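Local coordinates for molybdenum cofactor biosynthesis protein C 2 (Mycobacterium tuberculosis, PDB 4FDF), which probably converts (8S)-3',8-cyclo-7,8-dihydroguanosine 5'-triphosphate to cyclic pyranopterin monophosphate in molybdenum cofactor biosynthesis, releasing diphosphate, at residues 72-75 with 76-80. Sequence-based numbering, arbitrary orientation.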
loop_
_atom_site.group_PDB
_atom_site.type_symbol
_atom_site.label_atom_id
_atom_site.label_comp_id
_atom_site.label_asym_id
_atom_site.label_seq_id
_atom_site.Cartn_x
_atom_site.Cartn_y
_atom_site.Cartn_z
ATOM N N ALA B 72 4.776 14.231 3.469
ATOM C CA ALA B 72 5.399 12.950 3.086
ATOM C C ALA B 72 5.982 12.194 4.298
ATOM O O ALA B 72 5.850 10.955 4.401
ATOM C CB ALA B 72 6.467 13.169 2.010
ATOM N N GLY B 73 6.601 12.949 5.215
ATOM C CA GLY B 73 7.173 12.383 6.455
ATOM C C GLY B 73 6.103 11.826 7.388
ATOM O O GLY B 73 6.289 10.778 8.018
ATOM N N ILE B 74 4.967 12.509 7.459
ATOM C CA ILE B 74 3.858 12.064 8.302
ATOM C C ILE B 74 3.264 10.764 7.767
ATOM O O ILE B 74 3.120 9.784 8.504
ATOM C CB ILE B 74 2.796 13.169 8.480
ATOM C CG1 ILE B 74 3.342 14.258 9.408
ATOM C CG2 ILE B 74 1.491 12.605 9.064
ATOM C CD1 ILE B 74 2.571 15.582 9.346
ATOM N N MET B 75 2.967 10.744 6.473
ATOM C CA MET B 75 2.420 9.560 5.835
ATOM C C MET B 75 3.366 8.369 5.922
ATOM O O MET B 75 2.933 7.246 6.171
ATOM C CB MET B 75 2.073 9.865 4.378
ATOM C CG MET B 75 0.875 10.809 4.231
ATOM S SD MET B 75 0.630 11.351 2.529
ATOM C CE MET B 75 -0.176 9.896 1.838
ATOM N N ALA B 76 4.658 8.613 5.744
ATOM C CA ALA B 76 5.637 7.536 5.795
ATOM C C ALA B 76 5.747 6.967 7.197
ATOM O O ALA B 76 5.877 5.761 7.358
ATOM C CB ALA B 76 6.998 7.995 5.286
ATOM N N ALA B 77 5.689 7.823 8.211
ATOM C CA ALA B 77 5.664 7.321 9.594
ATOM C C ALA B 77 4.645 6.188 9.767
ATOM O O ALA B 77 4.947 5.167 10.384
ATOM C CB ALA B 77 5.369 8.441 10.574
ATOM N N LYS B 78 3.446 6.387 9.222
ATOM C CA LYS B 78 2.353 5.412 9.275
ATOM C C LYS B 78 2.657 4.167 8.438
ATOM O O LYS B 78 2.184 3.085 8.761
ATOM C CB LYS B 78 1.030 6.050 8.799
ATOM C CG LYS B 78 0.506 7.179 9.718
ATOM C CD LYS B 78 -0.028 8.377 8.925
ATOM C CE LYS B 78 -1.501 8.228 8.683
ATOM N NZ LYS B 78 -2.045 9.297 7.820
ATOM N N ARG B 79 3.447 4.327 7.372
ATOM C CA ARG B 79 3.760 3.222 6.454
ATOM C C ARG B 79 5.002 2.432 6.872
ATOM O O ARG B 79 5.444 1.541 6.152
ATOM C CB ARG B 79 3.947 3.746 5.014
ATOM C CG ARG B 79 2.803 4.610 4.460
ATOM C CD ARG B 79 1.445 3.881 4.463
ATOM N NE ARG B 79 1.420 2.676 3.627
ATOM C CZ ARG B 79 1.038 2.633 2.348
ATOM N NH1 ARG B 79 0.640 3.736 1.713
ATOM N NH2 ARG B 79 1.053 1.473 1.700
ATOM N N THR B 80 5.562 2.759 8.033
ATOM C CA THR B 80 6.784 2.105 8.515
ATOM C C THR B 80 6.769 0.582 8.403
ATOM O O THR B 80 7.677 -0.003 7.812
ATOM C CB THR B 80 7.160 2.565 9.945
ATOM O OG1 THR B 80 7.411 3.980 9.930
ATOM C CG2 THR B 80 8.433 1.833 10.452
#
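Ala76 N and Ala77 N reach back four residues to the carbonyls of Ala72 and Gly73, each at 3.0 Å from O, while the next two helical bonds are weak: Lys78 N stands 3.5 Å from Ile74 O, and Arg79 N meets Met75 O at an N-H...O angle of 132°. Across this turn, side-chain carbons touch carbonyl oxygens. Ala76 CB sits 3.3 Å from Ala72 O, one residue before Ala77 CB makes a like approach to Ile74 O. Lys78 runs back along the helix toward its N-terminal end: CG lies anti to its own carbonyl carbon (chi1 -65°), and a chi2 bent to 138° lays CD 3.5 Å from Ile74 O, with the Ile74 CG2 methyl a looser neighbour. Arg79 folds more sharply, CG pressing to 3.1 Å from Met75 O before the chain curls round. One turn on, Thr80 directs its hydroxyl back along the helix, where OG1 donates to Ala77 O over 2.8 Å from above the carbonyl plane. All this belongs to helix 65-83, which in the ferredoxin-like fold of MoaC packs beside helix 121-139 on the antiparallel sheet. Ala72, Ala76 and Thr80 form the face against that second helix, with Thr80 touching Glu123, a predicted substrate-binding residue; Ile74 and Ala77 rest on strand 92-101. Lys78 reaches across a subunit interface, its far part bent at chi3 and NZ hydrogen-bonded to the carbonyls of Ser81 and Pro85 of a second subunit. Arg79 NE forms a salt bridge with Asp82 of its own chain. Met75 packs on Met75 of a fourth subunit, where the guanidinium groups of two Arg79 copies also come close, a crowding of like charge that Asp82 probably eases.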